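PDB 2OLM: Arf-GAP domain and FG repeat-containing protein 1 from Homo sapiens, which is required for vesicle docking or fusion during acrosome biogenesis and serves HIV-1 Rev as a cofactor in moving viral RNA from the nuclear periphery to the cytoplasm. Local coordinates for residues R17-L22 with G44-T49; S54-G57 with H62-K65; S100-D105 with K122-V127. One frame throughout, in Å; residues are numbered along the deposited sequence. Where two conformers were deposited one is given.

Interaction 1 (R17-L22 with G44-T49); sequences RDMTGL and GSFVCT. With ZN (zinc ion), chain B.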
loop_
_atom_site.group_PDB
_atom_site.type_symbol
_atom_site.label_atom_id
_atom_site.label_comp_id
_atom_site.label_asym_id
_atom_site.label_seq_id
_atom_site.Cartn_x
_atom_site.Cartn_y
_atom_site.Cartn_z
ATOM N N ARG A 17 -4.645 4.383 -0.672
ATOM C CA ARG A 17 -4.276 4.262 -2.086
ATOM C C ARG A 17 -5.353 4.775 -3.061
ATOM O O ARG A 17 -5.030 5.185 -4.185
ATOM C CB ARG A 17 -3.898 2.820 -2.372
ATOM C CG ARG A 17 -2.657 2.360 -1.622
ATOM C CD ARG A 17 -1.387 3.084 -2.060
ATOM N NE ARG A 17 -0.261 2.734 -1.203
ATOM C CZ ARG A 17 0.897 3.385 -1.215
ATOM N NH1 ARG A 17 1.061 4.384 -2.040
ATOM N NH2 ARG A 17 1.870 3.036 -0.421
ATOM N N ASP A 18 -6.608 4.782 -2.623
ATOM C CA ASP A 18 -7.647 5.515 -3.323
ATOM C C ASP A 18 -7.239 6.995 -3.405
ATOM O O ASP A 18 -7.331 7.612 -4.462
ATOM C CB ASP A 18 -9.000 5.336 -2.651
ATOM C CG ASP A 18 -10.131 6.032 -3.399
ATOM O OD1 ASP A 18 -10.660 5.449 -4.379
ATOM O OD2 ASP A 18 -10.483 7.174 -2.995
ATOM N N MET A 19 -6.748 7.549 -2.298
ATOM C CA MET A 19 -6.378 8.954 -2.273
ATOM C C MET A 19 -5.094 9.219 -3.001
ATOM O O MET A 19 -4.985 10.223 -3.714
ATOM C CB MET A 19 -6.228 9.445 -0.834
ATOM C CG MET A 19 -7.562 9.686 -0.148
ATOM S SD MET A 19 -7.390 10.329 1.532
ATOM C CE MET A 19 -7.049 8.804 2.423
ATOM N N THR A 20 -4.098 8.347 -2.886
ATOM C CA THR A 20 -2.813 8.648 -3.517
ATOM C C THR A 20 -2.881 8.642 -5.039
ATOM O O THR A 20 -1.984 9.192 -5.695
ATOM C CB THR A 20 -1.706 7.727 -3.079
ATOM O OG1 THR A 20 -2.143 6.381 -3.313
ATOM C CG2 THR A 20 -1.364 7.909 -1.604
ATOM N N GLY A 21 -3.931 8.034 -5.583
ATOM C CA GLY A 21 -4.133 8.015 -7.037
ATOM C C GLY A 21 -4.915 9.204 -7.595
ATOM O O GLY A 21 -4.965 9.375 -8.819
ATOM N N LEU A 22 -5.512 10.032 -6.732
ATOM C CA LEU A 22 -6.236 11.231 -7.200
ATOM C C LEU A 22 -5.241 12.217 -7.828
ATOM O O LEU A 22 -4.136 12.379 -7.329
ATOM C CB LEU A 22 -6.990 11.889 -6.056
ATOM C CG LEU A 22 -8.061 11.019 -5.424
ATOM C CD1 LEU A 22 -8.667 11.621 -4.141
ATOM C CD2 LEU A 22 -9.174 10.726 -6.488
ATOM N N GLY A 44 -3.189 18.120 6.020
ATOM C CA GLY A 44 -3.896 17.117 5.220
ATOM C C GLY A 44 -3.431 16.993 3.788
ATOM O O GLY A 44 -4.252 16.776 2.887
ATOM N N SER A 45 -2.138 17.143 3.554
ATOM C CA SER A 45 -1.547 17.131 2.208
ATOM C C SER A 45 -0.643 15.931 2.046
ATOM O O SER A 45 -0.277 15.246 3.002
ATOM C CB SER A 45 -0.745 18.402 1.938
ATOM O OG SER A 45 0.308 18.481 2.864
ATOM N N PHE A 46 -0.256 15.707 0.793
ATOM C CA PHE A 46 0.683 14.645 0.393
ATOM C C PHE A 46 1.913 15.295 -0.147
ATOM O O PHE A 46 1.831 16.093 -1.091
ATOM C CB PHE A 46 0.019 13.723 -0.673
ATOM C CG PHE A 46 -1.146 12.963 -0.166
ATOM C CD1 PHE A 46 -1.013 11.645 0.222
ATOM C CD2 PHE A 46 -2.377 13.547 -0.025
ATOM C CE1 PHE A 46 -2.084 10.936 0.737
ATOM C CE2 PHE A 46 -3.441 12.844 0.483
ATOM C CZ PHE A 46 -3.300 11.531 0.847
ATOM N N VAL A 47 3.087 15.007 0.456
ATOM C CA VAL A 47 4.333 15.740 0.193
ATOM C C VAL A 47 5.512 14.767 -0.018
ATOM O O VAL A 47 5.457 13.625 0.405
ATOM C CB VAL A 47 4.692 16.730 1.343
ATOM C CG1 VAL A 47 3.657 17.842 1.364
ATOM C CG2 VAL A 47 4.672 16.016 2.718
ATOM N N CYS A 48 6.575 15.267 -0.609
ATOM C CA CYS A 48 7.781 14.473 -0.899
ATOM C C CYS A 48 8.724 14.521 0.320
ATOM O O CYS A 48 8.474 15.248 1.305
ATOM C CB CYS A 48 8.478 15.036 -2.155
ATOM S SG CYS A 48 9.393 16.563 -1.969
ATOM N N THR A 49 9.820 13.745 0.295
ATOM C CA THR A 49 10.723 13.704 1.403
ATOM C C THR A 49 11.470 14.975 1.666
ATOM O O THR A 49 11.644 15.393 2.811
ATOM C CB THR A 49 11.693 12.509 1.204
ATOM O OG1 THR A 49 10.900 11.313 1.055
ATOM C CG2 THR A 49 12.671 12.439 2.349
HETATM ZN ZN ZN B . 8.142 18.437 -2.475
#
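The outer end of the Phe-46 ring meets two consecutive residues near the C-terminal end of helix 3-20, Met-19 and Thr-20, joining that helix to strand 45-47 of the Arf-GAP zinc finger. CZ of Phe-46 lies 4.0 Å from CB of Met-19. CE1 of Phe-46 is 3.9 Å from CG2 of Thr-20, and both partner carbons approach the ring obliquely. The contact is small, apolar and buried. The Thr-20 side chain crosses the phenyl group at about a right angle; its chi1 of 54° puts CG2 beside the backbone N, where it meets the ring, and leaves OG1 to be hydrogen-bonded to Glu-10 of the second subunit. One threonine thus serves both the interior of the domain and the dimer contact. Beyond CB, the Met-19 chain bends at its last torsion (chi3 -81°) and packs on Ile-77, Leu-80 and Gln-81 of helix 74-82. Behind the ring, Phe-46 is hydrogen-bonded to the backbone of Phe-29 and, through its N, to OD1 of Asn-85. Two residues farther on, Cys-48 caps the start of helix 49-55 and joins Cys-28, Cys-31 and Cys-51 round the zinc ion, its SG 2.3 Å from the metal.

Interaction 2 (S54-G57 with H62-K65); sequences SLRG and HRVK. With SO4 (sulfate ion), chain C.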
loop_
_atom_site.group_PDB
_atom_site.type_symbol
_atom_site.label_atom_id
_atom_site.label_comp_id
_atom_site.label_asym_id
_atom_site.label_seq_id
_atom_site.Cartn_x
_atom_site.Cartn_y
_atom_site.Cartn_z
ATOM N N SER A 54 11.935 20.093 5.092
ATOM C CA SER A 54 11.763 21.536 5.277
ATOM C C SER A 54 10.564 21.909 6.180
ATOM O O SER A 54 10.660 22.849 6.971
ATOM C CB SER A 54 11.643 22.258 3.937
ATOM O OG SER A 54 12.883 22.121 3.232
ATOM N N LEU A 55 9.478 21.163 6.061
ATOM C CA LEU A 55 8.292 21.343 6.916
ATOM C C LEU A 55 8.634 21.121 8.373
ATOM O O LEU A 55 8.019 21.753 9.276
ATOM C CB LEU A 55 7.220 20.373 6.488
ATOM C CG LEU A 55 6.455 20.747 5.178
ATOM C CD1 LEU A 55 5.710 19.539 4.601
ATOM C CD2 LEU A 55 5.487 21.956 5.392
ATOM N N ARG A 56 9.567 20.215 8.643
ATOM C CA ARG A 56 10.049 20.013 10.036
ATOM C C ARG A 56 10.914 21.159 10.561
ATOM O O ARG A 56 11.174 21.238 11.776
ATOM C CB ARG A 56 10.813 18.686 10.180
ATOM C CG ARG A 56 9.971 17.500 9.899
ATOM C CD ARG A 56 8.834 17.351 10.829
ATOM N NE ARG A 56 9.247 17.326 12.222
ATOM C CZ ARG A 56 8.410 17.369 13.256
ATOM N NH1 ARG A 56 7.086 17.473 13.110
ATOM N NH2 ARG A 56 8.927 17.329 14.486
ATOM N N GLY A 57 11.341 22.029 9.683
ATOM C CA GLY A 57 12.101 23.215 10.092
ATOM C C GLY A 57 11.238 24.412 10.420
ATOM O O GLY A 57 11.737 25.431 10.913
ATOM N N HIS A 62 5.469 21.105 11.046
ATOM C CA HIS A 62 4.353 20.300 10.560
ATOM C C HIS A 62 4.628 18.805 10.789
ATOM O O HIS A 62 5.795 18.386 10.755
ATOM C CB HIS A 62 4.044 20.595 9.102
ATOM C CG HIS A 62 3.414 21.941 8.876
ATOM N ND1 HIS A 62 2.550 22.197 7.836
ATOM C CD2 HIS A 62 3.470 23.088 9.601
ATOM C CE1 HIS A 62 2.150 23.455 7.898
ATOM N NE2 HIS A 62 2.679 24.016 8.963
ATOM N N ARG A 63 3.567 18.056 11.004
ATOM C CA ARG A 63 3.638 16.662 11.378
ATOM C C ARG A 63 3.544 15.801 10.154
ATOM O O ARG A 63 2.482 15.649 9.590
ATOM C CB ARG A 63 2.478 16.345 12.316
ATOM C CG ARG A 63 2.555 15.012 13.009
ATOM C CD ARG A 63 3.671 14.917 14.021
ATOM N NE ARG A 63 3.521 13.666 14.764
ATOM C CZ ARG A 63 4.001 12.496 14.388
ATOM N NH1 ARG A 63 4.815 12.372 13.354
ATOM N NH2 ARG A 63 3.717 11.428 15.091
ATOM N N VAL A 64 4.654 15.196 9.756
ATOM C CA VAL A 64 4.694 14.347 8.559
ATOM C C VAL A 64 4.840 12.883 8.949
ATOM O O VAL A 64 5.601 12.556 9.861
ATOM C CB VAL A 64 5.800 14.772 7.602
ATOM C CG1 VAL A 64 5.561 16.218 7.067
ATOM C CG2 VAL A 64 7.193 14.651 8.270
ATOM N N LYS A 65 4.124 12.021 8.235
ATOM C CA LYS A 65 4.105 10.605 8.476
ATOM C C LYS A 65 4.270 9.871 7.157
ATOM O O LYS A 65 3.711 10.237 6.113
ATOM C CB LYS A 65 2.802 10.195 9.113
ATOM C CG LYS A 65 2.576 10.844 10.474
ATOM C CD LYS A 65 1.396 10.219 11.225
ATOM C CE LYS A 65 1.248 10.799 12.582
ATOM N NZ LYS A 65 0.345 9.936 13.438
HETATM S S SO4 C . 5.416 8.610 13.149
HETATM O O1 SO4 C . 4.416 8.811 14.201
HETATM O O2 SO4 C . 4.789 8.134 11.955
HETATM O O3 SO4 C . 6.379 7.617 13.678
HETATM O O4 SO4 C . 6.146 9.884 12.866
#
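The side chains of Leu-55 and His-62 cross at a slant, with the CD2 methyl of Leu-55 3.8 Å from ND1 of His-62 and set obliquely to the imidazole ring. The other methyl, CD1, reaches CG1 of Val-64 at 4.1 Å, so the leucine spreads its branches over His-62, just before strand 64-66, and Val-64 within it. The backbones of Leu-55 and His-62 are tied as well: His-62 N donates to Leu-55 O (3.2 Å). In this way the end of helix 49-55, which carries Cys-51 of the zinc site, is fastened to an outer strand of the three-stranded antiparallel sheet of the Arf-GAP domain. Arg-56 runs past Val-64 in the opposite direction. Bends at chi2 and chi3 (-62° and -55°) fold its chain back, and NH1 then donates to His-62 O at 2.8 Å from above the carbonyl plane, with an N-H...O angle of 154°. ND1 of the imidazole is hydrogen-bonded to Asn-40, and the ring meets Tyr-120 edge-to-face. Arg-63, whose CB points away from the helix segment, grips a sulfate, probably from the crystallisation liquor, NH1 to O4 and NH2 to O1, each 2.9 Å; CE of Lys-65 lies above one guanidinium face, offset toward the rim.

Interaction 3 (S100-D105 with K122-V127); sequences SSAIPD and KKRWYV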
loop_
_atom_site.group_PDB
_atom_site.type_symbol
_atom_site.label_atom_id
_atom_site.label_comp_id
_atom_site.label_asym_id
_atom_site.label_seq_id
_atom_site.Cartn_x
_atom_site.Cartn_y
_atom_site.Cartn_z
ATOM N N SER A 100 3.009 32.326 -12.437
ATOM C CA SER A 100 4.038 33.299 -12.045
ATOM C C SER A 100 4.182 33.686 -10.596
ATOM O O SER A 100 5.038 34.489 -10.268
ATOM C CB SER A 100 3.911 34.552 -12.891
ATOM O OG SER A 100 2.702 35.176 -12.611
ATOM N N SER A 101 3.417 33.082 -9.704
ATOM C CA SER A 101 3.612 33.385 -8.305
ATOM C C SER A 101 4.982 32.942 -7.814
ATOM O O SER A 101 5.589 32.056 -8.417
ATOM C CB SER A 101 2.522 32.800 -7.463
ATOM O OG SER A 101 1.332 33.570 -7.546
ATOM N N ALA A 102 5.429 33.557 -6.723
ATOM C CA ALA A 102 6.816 33.472 -6.271
ATOM C C ALA A 102 7.065 32.106 -5.718
ATOM O O ALA A 102 6.417 31.719 -4.736
ATOM C CB ALA A 102 7.075 34.528 -5.203
ATOM N N ILE A 103 7.995 31.363 -6.325
ATOM C CA ILE A 103 8.446 30.052 -5.803
ATOM C C ILE A 103 9.958 30.031 -5.629
ATOM O O ILE A 103 10.690 30.762 -6.308
ATOM C CB ILE A 103 7.988 28.879 -6.670
ATOM C CG1 ILE A 103 8.473 29.023 -8.118
ATOM C CG2 ILE A 103 6.506 28.773 -6.579
ATOM C CD1 ILE A 103 8.536 27.761 -8.837
ATOM N N PRO A 104 10.430 29.223 -4.700
ATOM C CA PRO A 104 11.868 29.135 -4.481
ATOM C C PRO A 104 12.535 28.173 -5.460
ATOM O O PRO A 104 11.875 27.383 -6.127
ATOM C CB PRO A 104 11.949 28.543 -3.069
ATOM C CG PRO A 104 10.769 27.675 -3.002
ATOM C CD PRO A 104 9.680 28.360 -3.776
ATOM N N ASP A 105 13.863 28.249 -5.492
ATOM C CA ASP A 105 14.676 27.180 -6.000
ATOM C C ASP A 105 14.575 26.104 -4.932
ATOM O O ASP A 105 15.099 26.284 -3.801
ATOM C CB ASP A 105 16.132 27.648 -6.173
ATOM C CG ASP A 105 17.086 26.522 -6.574
ATOM O OD1 ASP A 105 16.670 25.363 -6.797
ATOM O OD2 ASP A 105 18.298 26.817 -6.666
ATOM N N LYS A 122 2.671 33.121 7.301
ATOM C CA LYS A 122 2.266 34.464 6.897
ATOM C C LYS A 122 1.025 34.454 5.996
ATOM O O LYS A 122 0.390 35.491 5.847
ATOM C CB LYS A 122 3.411 35.167 6.220
ATOM C CG LYS A 122 4.650 35.292 7.130
ATOM C CD LYS A 122 5.801 35.905 6.437
ATOM C CE LYS A 122 7.025 35.964 7.329
ATOM N NZ LYS A 122 8.265 36.060 6.506
ATOM N N LYS A 123 0.690 33.300 5.406
ATOM C CA LYS A 123 -0.545 33.148 4.650
ATOM C C LYS A 123 -0.608 34.097 3.456
ATOM O O LYS A 123 -1.648 34.719 3.185
ATOM C CB LYS A 123 -1.745 33.289 5.594
ATOM C CG LYS A 123 -1.910 32.057 6.402
ATOM C CD LYS A 123 -2.848 32.236 7.553
ATOM C CE LYS A 123 -3.001 30.917 8.279
ATOM N NZ LYS A 123 -3.792 31.074 9.517
ATOM N N ARG A 124 0.464 34.157 2.712
ATOM C CA ARG A 124 0.550 35.083 1.592
ATOM C C ARG A 124 -0.522 34.807 0.514
ATOM O O ARG A 124 -0.999 35.781 -0.133
ATOM C CB ARG A 124 1.927 34.996 0.966
ATOM C CG ARG A 124 2.107 35.876 -0.276
ATOM C CD ARG A 124 3.561 35.993 -0.601
ATOM N NE ARG A 124 3.774 36.795 -1.802
ATOM C CZ ARG A 124 4.959 36.991 -2.355
ATOM N NH1 ARG A 124 6.040 36.498 -1.774
ATOM N NH2 ARG A 124 5.062 37.720 -3.465
ATOM N N TRP A 125 -0.887 33.554 0.280
ATOM C CA TRP A 125 -1.790 33.180 -0.841
ATOM C C TRP A 125 -3.071 32.554 -0.344
ATOM O O TRP A 125 -3.720 31.790 -1.055
ATOM C CB TRP A 125 -1.076 32.192 -1.801
ATOM C CG TRP A 125 0.194 32.707 -2.345
ATOM C CD1 TRP A 125 0.342 33.615 -3.382
ATOM C CD2 TRP A 125 1.540 32.396 -1.915
ATOM N NE1 TRP A 125 1.669 33.862 -3.611
ATOM C CE2 TRP A 125 2.424 33.128 -2.718
ATOM C CE3 TRP A 125 2.073 31.546 -0.931
ATOM C CZ2 TRP A 125 3.802 33.061 -2.562
ATOM C CZ3 TRP A 125 3.441 31.490 -0.784
ATOM C CH2 TRP A 125 4.287 32.230 -1.597
ATOM N N TYR A 126 -3.435 32.853 0.909
ATOM C CA TYR A 126 -4.407 32.077 1.653
ATOM C C TYR A 126 -5.842 32.555 1.449
ATOM O O TYR A 126 -6.110 33.769 1.494
ATOM C CB TYR A 126 -4.030 32.203 3.132
ATOM C CG TYR A 126 -4.904 31.522 4.173
ATOM C CD1 TYR A 126 -4.685 30.196 4.532
ATOM C CD2 TYR A 126 -5.882 32.221 4.866
ATOM C CE1 TYR A 126 -5.449 29.577 5.509
ATOM C CE2 TYR A 126 -6.613 31.632 5.833
ATOM C CZ TYR A 126 -6.406 30.304 6.169
ATOM O OH TYR A 126 -7.138 29.715 7.194
ATOM N N VAL A 127 -6.760 31.610 1.271
ATOM C CA VAL A 127 -8.203 31.843 1.329
ATOM C C VAL A 127 -8.762 30.978 2.469
ATOM O O VAL A 127 -8.475 29.786 2.530
ATOM C CB VAL A 127 -8.879 31.464 0.000
ATOM C CG1 VAL A 127 -10.417 31.633 0.105
ATOM C CG2 VAL A 127 -8.318 32.300 -1.149
#
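The indole of Trp-125 has CG of Arg-124 over the centre of one face, 3.7 Å above the plane, while Ser-101 and Ala-102 come to it obliquely from the other segment. The contact joins two loops of the Arf-GAP domain that flank helix 109-121, one leading into it and one following it. Ala-102 O lies 3.7 Å from CZ2 of Trp-125, and OG of Ser-101 is 4.0 Å from NE1 of the same indole, too far for a hydrogen bond; that hydroxyl has its hydrogen bond with the backbone N of Asp-97. Trp-125 is the buried member of the contact: Phe-96 meets it edge-to-face, and Phe-115 adds a ring inclined at about 50°. A type I beta turn from Lys-123 to Tyr-126 carries both Arg-124 and Trp-125 at its central positions. NH1 of Arg-124 forms a salt bridge with Glu-118 of helix 109-121. The arginine sends its chain out extended, with CG anti to the backbone N (chi1 177°), which carries the guanidinium group past the indole to the methyl of Ala-102, where NH1 of Arg-124 lies 4.1 Å from CB of Ala-102.

How the interactions relate
Interactions 1 and 2 are in direct touch although their centres are 15 Å apart: CG2 of Val-47, next to Phe-46 on strand 45-47, packs 4.1 Å from CD1 of Leu-55. Strand 45-47 runs on into helix 49-55, and the two contacts reach opposite outer strands of the same sheet, 45-47 and 64-66. The zinc site lies near both; Cys-48 belongs to interaction 1, and the Leu-55 side chain is about 8 Å from the metal. Interaction 3 stands apart: the nearest atoms of interactions 2 and 3 are about 8 Å apart, and the Trp-125 side chain is about 14 Å from the zinc ion. Helix 109-121 bridges this gap, touching Leu-55 through Leu-116 and Trp-125 through Phe-115.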